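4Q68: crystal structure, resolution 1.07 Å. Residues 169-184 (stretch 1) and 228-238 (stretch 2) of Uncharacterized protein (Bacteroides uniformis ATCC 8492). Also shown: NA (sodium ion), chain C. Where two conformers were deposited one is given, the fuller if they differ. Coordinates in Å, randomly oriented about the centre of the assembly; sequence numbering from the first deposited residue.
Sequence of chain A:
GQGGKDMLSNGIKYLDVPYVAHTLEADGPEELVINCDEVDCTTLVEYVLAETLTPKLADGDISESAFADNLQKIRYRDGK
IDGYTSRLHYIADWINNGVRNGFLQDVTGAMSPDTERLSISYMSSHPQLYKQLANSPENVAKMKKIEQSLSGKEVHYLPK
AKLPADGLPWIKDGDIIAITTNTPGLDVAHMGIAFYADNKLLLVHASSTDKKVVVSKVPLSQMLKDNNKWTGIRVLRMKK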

ATOM      1  N   PRO A 169      19.179   5.854   6.891  1.00  9.52           N
ATOM      2  CA  PRO A 169      18.711   6.667   8.014  0.70 10.26           C
ATOM      3  C   PRO A 169      17.439   7.479   7.747  1.00  9.41           C
ATOM      4  O   PRO A 169      16.796   7.913   8.693  1.00 12.11           O
ATOM      5  CB  PRO A 169      19.907   7.581   8.310  0.70 12.45           C
ATOM      6  CG  PRO A 169      20.704   7.589   7.070  0.70 13.65           C
ATOM      7  CD  PRO A 169      20.538   6.235   6.468  0.70 11.45           C
ATOM      8  N   TRP A 170      17.081   7.665   6.481  1.00  8.00           N
ATOM      9  CA  TRP A 170      15.857   8.362   6.138  1.00  7.99           C
ATOM     10  C   TRP A 170      14.632   7.445   6.017  1.00  7.45           C
ATOM     11  O   TRP A 170      13.538   7.931   5.790  1.00  8.24           O
ATOM     12  CB  TRP A 170      16.055   9.187   4.866  1.00  8.76           C
ATOM     13  CG  TRP A 170      16.563   8.462   3.677  1.00  8.57           C
ATOM     14  CD1 TRP A 170      17.851   8.413   3.252  1.00 11.46           C
ATOM     15  CD2 TRP A 170      15.797   7.756   2.699  1.00  7.91           C
ATOM     16  NE1 TRP A 170      17.947   7.707   2.082  1.00 10.31           N
ATOM     17  CE2 TRP A 170      16.699   7.288   1.722  1.00  8.99           C
ATOM     18  CE3 TRP A 170      14.438   7.476   2.551  1.00  7.72           C
ATOM     19  CZ2 TRP A 170      16.282   6.570   0.604  1.00  9.50           C
ATOM     20  CZ3 TRP A 170      14.026   6.759   1.439  1.00  8.43           C
ATOM     21  CH2 TRP A 170      14.947   6.308   0.483  1.00  9.07           C
ATOM     22  N   ILE A 171      14.827   6.135   6.164  1.00  6.85           N
ATOM     23  CA  ILE A 171      13.726   5.186   6.284  1.00  6.76           C
ATOM     24  C   ILE A 171      13.579   4.920   7.775  1.00  6.53           C
ATOM     25  O   ILE A 171      14.555   4.517   8.421  1.00  7.80           O
ATOM     26  CB  ILE A 171      13.985   3.875   5.525  1.00  7.20           C
ATOM     27  CG1 ILE A 171      14.218   4.164   4.044  1.00  7.62           C
ATOM     28  CG2 ILE A 171      12.825   2.907   5.759  1.00  7.74           C
ATOM     29  CD1 ILE A 171      14.708   2.980   3.242  1.00  8.52           C
ATOM     30  N   LYS A 172      12.383   5.146   8.308  1.00  6.79           N
ATOM     31  CA  LYS A 172      12.140   5.093   9.744  0.50  7.06           C
ATOM     32  C   LYS A 172      11.109   4.028  10.122  1.00  6.27           C
ATOM     33  O   LYS A 172      10.215   3.682   9.327  1.00  6.23           O
ATOM     34  CB  LYS A 172      11.658   6.467  10.204  0.50  8.33           C
ATOM     35  CG  LYS A 172      12.691   7.544   9.914  0.50 10.08           C
ATOM     36  CD  LYS A 172      12.335   8.922  10.406  0.50 12.13           C
ATOM     37  CE  LYS A 172      13.396   9.930   9.967  0.50 14.85           C
ATOM     38  NZ  LYS A 172      14.767   9.400  10.199  0.50 18.24           N
ATOM     39  N   ASP A 173      11.218   3.531  11.349  1.00  6.55           N
ATOM     40  CA  ASP A 173      10.190   2.670  11.915  1.00  6.36           C
ATOM     41  C   ASP A 173       8.815   3.261  11.632  1.00  5.92           C
ATOM     42  O   ASP A 173       8.571   4.458  11.834  1.00  6.63           O
ATOM     43  CB  ASP A 173      10.346   2.573  13.433  1.00  6.78           C
ATOM     44  CG  ASP A 173      11.351   1.537  13.879  1.00  7.17           C
ATOM     45  OD1 ASP A 173      11.601   0.578  13.132  1.00  7.81           O
ATOM     46  OD2 ASP A 173      11.892   1.689  15.010  1.00  9.10           O
ATOM     47  N   GLY A 174       7.911   2.410  11.163  1.00  5.60           N
ATOM     48  CA  GLY A 174       6.532   2.828  10.897  1.00  5.52           C
ATOM     49  C   GLY A 174       6.274   3.364   9.509  1.00  5.09           C
ATOM     50  O   GLY A 174       5.120   3.559   9.147  1.00  5.88           O
ATOM     51  N   ASP A 175       7.325   3.609   8.727  1.00  5.19           N
ATOM     52  CA  ASP A 175       7.119   4.033   7.365  1.00  5.02           C
ATOM     53  C   ASP A 175       6.379   2.950   6.584  1.00  4.67           C
ATOM     54  O   ASP A 175       6.516   1.749   6.825  1.00  5.49           O
ATOM     55  CB  ASP A 175       8.434   4.343   6.658  1.00  5.64           C
ATOM     56  CG  ASP A 175       9.066   5.675   7.079  1.00  5.70           C
ATOM     57  OD1 ASP A 175       8.399   6.469   7.780  1.00  6.12           O
ATOM     58  OD2 ASP A 175      10.220   5.925   6.659  1.00  6.32           O
ATOM     59  N   ILE A 176       5.602   3.413   5.620  1.00  4.74           N
ATOM     60  CA  ILE A 176       4.890   2.529   4.711  1.00  4.76           C
ATOM     61  C   ILE A 176       5.783   2.258   3.504  1.00  4.62           C
ATOM     62  O   ILE A 176       6.296   3.184   2.864  1.00  5.59           O
ATOM     63  CB  ILE A 176       3.559   3.177   4.294  1.00  5.22           C
ATOM     64  CG1 ILE A 176       2.643   3.321   5.510  1.00  6.23           C
ATOM     65  CG2 ILE A 176       2.891   2.366   3.196  1.00  5.69           C
ATOM     66  CD1 ILE A 176       1.501   4.283   5.310  1.00  8.12           C
ATOM     67  N   ILE A 177       5.956   0.976   3.201  1.00  4.86           N
ATOM     68  CA  ILE A 177       6.804   0.526   2.120  1.00  5.05           C
ATOM     69  C   ILE A 177       5.912  -0.029   1.016  1.00  4.87           C
ATOM     70  O   ILE A 177       5.101  -0.917   1.263  1.00  5.87           O
ATOM     71  CB  ILE A 177       7.755  -0.578   2.611  1.00  5.43           C
ATOM     72  CG1 ILE A 177       8.600  -0.115   3.816  1.00  5.90           C
ATOM     73  CG2 ILE A 177       8.621  -1.088   1.464  1.00  5.94           C
ATOM     74  CD1 ILE A 177       9.446   1.126   3.571  1.00  6.72           C
ATOM     75  N   ALA A 178       6.073   0.490  -0.195  1.00  4.47           N
ATOM     76  CA  ALA A 178       5.399  -0.013  -1.389  1.00  4.65           C
ATOM     77  C   ALA A 178       6.469  -0.585  -2.307  1.00  4.70           C
ATOM     78  O   ALA A 178       7.401   0.120  -2.692  1.00  5.95           O
ATOM     79  CB  ALA A 178       4.630   1.104  -2.083  1.00  5.00           C
ATOM     80  N   ILE A 179       6.366  -1.865  -2.620  1.00  4.83           N
ATOM     81  CA  ILE A 179       7.379  -2.553  -3.404  1.00  5.21           C
ATOM     82  C   ILE A 179       7.043  -2.422  -4.888  1.00  4.79           C
ATOM     83  O   ILE A 179       5.987  -2.850  -5.329  1.00  5.36           O
ATOM     84  CB  ILE A 179       7.494  -4.026  -2.992  1.00  5.57           C
ATOM     85  CG1 ILE A 179       7.920  -4.112  -1.518  1.00  6.23           C
ATOM     86  CG2 ILE A 179       8.469  -4.747  -3.909  1.00  6.24           C
ATOM     87  CD1 ILE A 179       8.083  -5.509  -0.968  1.00  7.18           C
ATOM     88  N   THR A 180       7.946  -1.799  -5.636  1.00  5.25           N
ATOM     89  CA  THR A 180       7.763  -1.554  -7.047  1.00  5.62           C
ATOM     90  C   THR A 180       8.048  -2.836  -7.838  1.00  5.64           C
ATOM     91  O   THR A 180       8.794  -3.701  -7.386  1.00  5.95           O
ATOM     92  CB  THR A 180       8.653  -0.382  -7.516  1.00  5.87           C
ATOM     93  OG1 THR A 180      10.028  -0.648  -7.233  1.00  6.21           O
ATOM     94  CG2 THR A 180       8.287   0.893  -6.789  1.00  6.22           C
ATOM     95  N   THR A 181       7.432  -2.960  -9.011  1.00  5.99           N
ATOM     96  CA  THR A 181       7.467  -4.191  -9.777  1.00  6.39           C
ATOM     97  C   THR A 181       7.637  -3.957 -11.267  1.00  6.61           C
ATOM     98  O   THR A 181       7.116  -3.003 -11.821  1.00  7.78           O
ATOM     99  CB  THR A 181       6.205  -5.020  -9.526  1.00  6.69           C
ATOM    100  OG1 THR A 181       6.299  -6.209 -10.313  1.00  7.65           O
ATOM    101  CG2 THR A 181       4.923  -4.265  -9.883  1.00  7.14           C
ATOM    102  N   ASN A 182       8.333  -4.889 -11.917  1.00  6.48           N
ATOM    103  CA  ASN A 182       8.470  -4.869 -13.367  1.00  7.28           C
ATOM    104  C   ASN A 182       7.341  -5.592 -14.110  1.00  7.13           C
ATOM    105  O   ASN A 182       7.384  -5.700 -15.321  1.00  8.10           O
ATOM    106  CB  ASN A 182       9.856  -5.348 -13.824  1.00  8.68           C
ATOM    107  CG  ASN A 182      10.130  -6.786 -13.490  1.00 10.94           C
ATOM    108  OD1 ASN A 182       9.222  -7.588 -13.314  1.00 11.90           O
ATOM    109  ND2 ASN A 182      11.407  -7.128 -13.422  1.00 17.00           N
ATOM    110  N   THR A 183       6.302  -6.032 -13.410  1.00  6.42           N
ATOM    111  CA  THR A 183       5.131  -6.565 -14.085  1.00  6.62           C
ATOM    112  C   THR A 183       4.593  -5.500 -15.037  1.00  6.15           C
ATOM    113  O   THR A 183       4.334  -4.378 -14.618  1.00  6.38           O
ATOM    114  CB  THR A 183       4.071  -6.966 -13.062  1.00  7.11           C
ATOM    115  OG1 THR A 183       4.545  -8.112 -12.350  1.00  8.62           O
ATOM    116  CG2 THR A 183       2.732  -7.263 -13.713  1.00  7.43           C
ATOM    117  N   PRO A 184       4.400  -5.842 -16.321  1.00  6.26           N
ATOM    118  CA  PRO A 184       3.888  -4.836 -17.255  1.00  6.59           C
ATOM    119  C   PRO A 184       2.529  -4.304 -16.823  1.00  5.98           C
ATOM    120  O   PRO A 184       1.611  -5.063 -16.508  1.00  6.64           O
ATOM    121  CB  PRO A 184       3.810  -5.604 -18.570  1.00  7.53           C
ATOM    122  CG  PRO A 184       4.913  -6.597 -18.461  1.00  7.54           C
ATOM    123  CD  PRO A 184       4.877  -7.047 -17.033  1.00  6.89           C
ATOM    124  N   ASN A 228      12.680 -11.545  -8.595  1.00 13.30           N
ATOM    125  CA  ASN A 228      13.224 -10.865  -9.763  0.60 14.81           C
ATOM    126  C   ASN A 228      12.295  -9.797 -10.322  1.00 14.38           C
ATOM    127  O   ASN A 228      12.734  -8.921 -11.074  1.00 17.32           O
ATOM    128  CB  ASN A 228      13.625 -11.865 -10.861  0.60 17.92           C
ATOM    129  CG  ASN A 228      12.548 -12.899 -11.157  0.60 22.11           C
ATOM    130  OD1 ASN A 228      11.369 -12.700 -10.865  0.60 26.83           O
ATOM    131  ND2 ASN A 228      12.957 -14.019 -11.743  0.60 24.37           N
ATOM    132  N   LYS A 229      11.014  -9.857  -9.955  1.00 11.98           N
ATOM    133  CA  LYS A 229      10.074  -8.839 -10.412  1.00 11.93           C
ATOM    134  C   LYS A 229      10.052  -7.605  -9.535  1.00 10.30           C
ATOM    135  O   LYS A 229       9.579  -6.565  -9.964  1.00 12.49           O
ATOM    136  CB  LYS A 229       8.674  -9.398 -10.482  1.00 12.56           C
ATOM    137  CG  LYS A 229       8.556 -10.467 -11.534  1.00 13.33           C
ATOM    138  CD  LYS A 229       7.136 -10.925 -11.693  1.00 14.82           C
ATOM    139  CE  LYS A 229       7.060 -12.099 -12.653  1.00 15.96           C
ATOM    140  NZ  LYS A 229       5.667 -12.510 -12.854  1.00 18.36           N
ATOM    141  N   TRP A 230      10.541  -7.712  -8.305  1.00  8.57           N
ATOM    142  CA  TRP A 230      10.512  -6.596  -7.374  1.00  7.86           C
ATOM    143  C   TRP A 230      11.724  -5.729  -7.612  1.00  8.12           C
ATOM    144  O   TRP A 230      12.839  -6.171  -7.466  1.00 14.42           O
ATOM    145  CB  TRP A 230      10.446  -7.121  -5.948  1.00  7.68           C
ATOM    146  CG  TRP A 230       9.144  -7.744  -5.609  1.00  8.76           C
ATOM    147  CD1 TRP A 230       8.046  -7.859  -6.413  1.00 10.17           C
ATOM    148  CD2 TRP A 230       8.777  -8.304  -4.355  1.00  9.71           C
ATOM    149  NE1 TRP A 230       7.019  -8.441  -5.729  1.00 12.40           N
ATOM    150  CE2 TRP A 230       7.439  -8.723  -4.459  1.00 11.37           C
ATOM    151  CE3 TRP A 230       9.442  -8.483  -3.151  1.00 10.60           C
ATOM    152  CZ2 TRP A 230       6.764  -9.321  -3.402  1.00 12.85           C
ATOM    153  CZ3 TRP A 230       8.762  -9.066  -2.107  1.00 13.10           C
ATOM    154  CH2 TRP A 230       7.443  -9.478  -2.235  1.00 13.73           C
ATOM    155  N   THR A 231      11.501  -4.487  -8.000  1.00  6.62           N
ATOM    156  CA  THR A 231      12.576  -3.644  -8.480  1.00  6.91           C
ATOM    157  C   THR A 231      13.098  -2.656  -7.446  1.00  6.41           C
ATOM    158  O   THR A 231      14.166  -2.080  -7.642  1.00  7.08           O
ATOM    159  CB  THR A 231      12.117  -2.861  -9.709  1.00  7.22           C
ATOM    160  OG1 THR A 231      10.926  -2.165  -9.366  1.00  7.59           O
ATOM    161  CG2 THR A 231      11.863  -3.790 -10.882  1.00  8.41           C
ATOM    162  N   GLY A 232      12.347  -2.426  -6.375  1.00  6.14           N
ATOM    163  CA  GLY A 232      12.700  -1.360  -5.458  1.00  6.10           C
ATOM    164  C   GLY A 232      11.534  -1.021  -4.574  1.00  5.32           C
ATOM    165  O   GLY A 232      10.596  -1.820  -4.448  1.00  5.43           O
ATOM    166  N   ILE A 233      11.612   0.149  -3.936  1.00  5.33           N
ATOM    167  CA  ILE A 233      10.557   0.586  -3.025  1.00  5.11           C
ATOM    168  C   ILE A 233      10.260   2.062  -3.182  1.00  4.77           C
ATOM    169  O   ILE A 233      11.140   2.863  -3.502  1.00  5.64           O
ATOM    170  CB  ILE A 233      10.893   0.284  -1.526  1.00  5.45           C
ATOM    171  CG1 ILE A 233      12.179   0.983  -1.068  1.00  5.93           C
ATOM    172  CG2 ILE A 233      10.965  -1.221  -1.306  1.00  5.93           C
ATOM    173  CD1 ILE A 233      12.491   0.806   0.407  1.00  6.22           C
ATOM    174  N   ARG A 234       9.010   2.405  -2.901  1.00  4.62           N
ATOM    175  CA  ARG A 234       8.606   3.743  -2.522  1.00  4.88           C
ATOM    176  C   ARG A 234       8.390   3.729  -1.009  1.00  4.83           C
ATOM    177  O   ARG A 234       7.928   2.736  -0.449  1.00  5.54           O
ATOM    178  CB  ARG A 234       7.334   4.186  -3.259  1.00  4.90           C
ATOM    179  CG  ARG A 234       7.518   4.250  -4.767  1.00  5.26           C
ATOM    180  CD  ARG A 234       6.299   4.715  -5.518  1.00  5.45           C
ATOM    181  NE  ARG A 234       6.012   6.120  -5.240  1.00  5.36           N
ATOM    182  CZ  ARG A 234       5.028   6.822  -5.791  1.00  5.30           C
ATOM    183  NH1 ARG A 234       4.174   6.257  -6.621  1.00  5.57           N
ATOM    184  NH2 ARG A 234       4.881   8.103  -5.508  1.00  5.55           N
ATOM    185  N   VAL A 235       8.753   4.829  -0.360  1.00  4.94           N
ATOM    186  CA  VAL A 235       8.662   4.978   1.082  1.00  5.27           C
ATOM    187  C   VAL A 235       7.745   6.160   1.369  1.00  4.89           C
ATOM    188  O   VAL A 235       8.001   7.280   0.907  1.00  5.66           O
ATOM    189  CB  VAL A 235      10.054   5.227   1.703  1.00  5.76           C
ATOM    190  CG1 VAL A 235       9.946   5.414   3.204  1.00  6.25           C
ATOM    191  CG2 VAL A 235      10.999   4.087   1.364  1.00  6.14           C
ATOM    192  N   LEU A 236       6.664   5.880   2.093  1.00  5.08           N
ATOM    193  CA  LEU A 236       5.662   6.879   2.447  1.00  5.31           C
ATOM    194  C   LEU A 236       5.608   6.991   3.962  1.00  5.08           C
ATOM    195  O   LEU A 236       5.944   6.048   4.682  1.00  6.01           O
ATOM    196  CB  LEU A 236       4.269   6.504   1.932  1.00  5.84           C
ATOM    197  CG  LEU A 236       4.096   6.234   0.436  1.00  6.07           C
ATOM    198  CD1 LEU A 236       4.754   7.300  -0.423  1.00  6.42           C
ATOM    199  CD2 LEU A 236       4.575   4.841   0.038  1.00  7.02           C
ATOM    200  N   ARG A 237       5.160   8.137   4.464  1.00  5.64           N
ATOM    201  CA  ARG A 237       5.122   8.370   5.902  1.00  5.83           C
ATOM    202  C   ARG A 237       3.826   9.065   6.272  1.00  5.55           C
ATOM    203  O   ARG A 237       3.448  10.072   5.671  1.00  6.56           O
ATOM    204  CB  ARG A 237       6.327   9.207   6.311  1.00  6.60           C
ATOM    205  CG  ARG A 237       6.494   9.429   7.818  1.00  7.13           C
ATOM    206  CD  ARG A 237       7.822  10.078   8.146  1.00  8.02           C
ATOM    207  NE  ARG A 237       8.911   9.197   7.749  1.00  7.37           N
ATOM    208  CZ  ARG A 237      10.115   9.576   7.336  1.00  7.41           C
ATOM    209  NH1 ARG A 237      10.475  10.856   7.285  1.00  8.82           N
ATOM    210  NH2 ARG A 237      10.980   8.636   6.961  1.00  8.12           N
HETATM  211  N   MSE A 238       3.162   8.549   7.291  1.00  5.82           N
HETATM  212  CA  MSE A 238       1.983   9.202   7.855  0.90  5.95           C
HETATM  213  C   MSE A 238       2.278  10.637   8.242  1.00  6.31           C
HETATM  214  O   MSE A 238       3.333  10.923   8.824  1.00  6.96           O
HETATM  215  CB  MSE A 238       1.541   8.448   9.114  0.90  6.14           C
HETATM  216  CG  MSE A 238       0.326   9.036   9.788  0.90  6.27           C
HETATM  217 SE   MSE A 238      -0.196   8.161  11.421  0.67  6.68          SE
HETATM  218  CE  MSE A 238       1.352   8.712  12.491  0.90  7.89           C
TER
HETATM  219 NA    NA C 302       5.583  -2.338 -13.692  1.00  9.89          NA
HETATM  220  O   HOH W   1      13.271  10.967   6.135  1.00 21.79           O
HETATM  221  O   HOH W   2       4.212   6.160   8.476  1.00 10.20           O
HETATM  222  O   HOH W   3       9.541  -0.990 -11.320  1.00  8.90           O
HETATM  223  O   HOH W   4       4.503 -10.235 -14.151  1.00 16.84           O
HETATM  224  O   HOH W   5       4.441  -0.962 -15.430  1.00 18.80           O
HETATM  225  O   HOH W   6       7.394  -2.339 -15.280  1.00 12.80           O
HETATM  226  O   HOH W   7       6.311  -0.075 -13.274  1.00 17.72           O

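The two stretches pair as neighbouring antiparallel strands, 176-181 against 230-238. Their axes come within 4.4 Å, and their N-to-C directions differ by 149°. About 1100 Å² of surface is buried between them. Going up stretch 2 therefore means going down stretch 1.

Stretch 2 opens in a loop. The carbonyl of Asn228 receives a weak hydrogen bond from the side-chain amide of Asn182 (Asn182 ND2 to Asn228 O, 3.2 Å). The next carbonyl is better placed: Asn182 N donates to Lys229 O at 2.9 Å. The side chain of Lys229 runs out along the surface, where water 4 links its NZ to Thr183 OG1. Nearby, the sodium ion is held by Thr181 O at 2.5 Å and Thr183 O at 2.6 Å, with three waters and one atom from elsewhere in the structure.

Trp230 begins the strand and pairs with Thr181. Its indole lies against Ile179. Ile179 CG2 sits over the face of the five-membered ring of Trp230, 3.8 Å from its centroid, so the methyl makes a CH-pi contact with the aromatic surface.

Thr231 disturbs the regular ladder. Its phi/psi of -101/-16 is not that of an extended strand. Its amide still reaches across, with Thr231 N donating to Thr180 O at 2.9 Å. The two hydroxyls also meet: Thr180 OG1 and Thr231 OG1 are hydrogen-bonded at 2.8 Å, and either could be the donor.

Gly232 accepts from the opposing backbone, Thr180 N to Gly232 O, at 2.9 Å. It has no side chain, and the space is tight: a CB on Gly232 would lie 3.3 Å from Thr180 OG1.

From Ile233 onward the pairing is regular. Ile233 faces Ile179 in a non-hydrogen-bonded pair. Ile233 CG2 packs 3.6 Å from Ile177 CG2, and Ile233 CD1 lies 4.2 Å from Ile171 CD1. These contacts build an apolar layer on the same face as Trp230.

Arg234 pairs with Ala178 through two backbone bonds: Ala178 N to Arg234 O at 2.9 Å and Arg234 N to Ala178 O at 2.8 Å. Its side chain shares the other face with Thr180, but its end leads away.

Val235 returns to the apolar face, paired with Ile177. Val235 CG2 touches Ile177 CD1 and Trp170 CZ3, each at 4.0 Å. Ile171 CG1 is 4.2 Å from Val235 CG2.

Leu236 repeats the two-bond pattern with Ile176. Ile176 N to Leu236 O and Leu236 N to Ile176 O are both 2.8 Å. On the face shared with Ala178, Ile176 CB lies 4.1 Å from Leu236 CB.

Arg237 supplies the main charged contact. Arg237 NE donates to Asp175 OD1 and Arg237 NH2 to Asp175 OD2, both at 2.8 Å, forming a two-pronged salt bridge. Arg237 NH2 also donates to Trp170 O at 2.9 Å. Lys172 CD lies over one face of the guanidinium. Asp175 OD2 also accepts from Lys172 N at 2.8 Å, which ties the acid to its own turn.

Met238, a selenomethionine, closes the stretch. Water 2 bridges its N to Gly174 O.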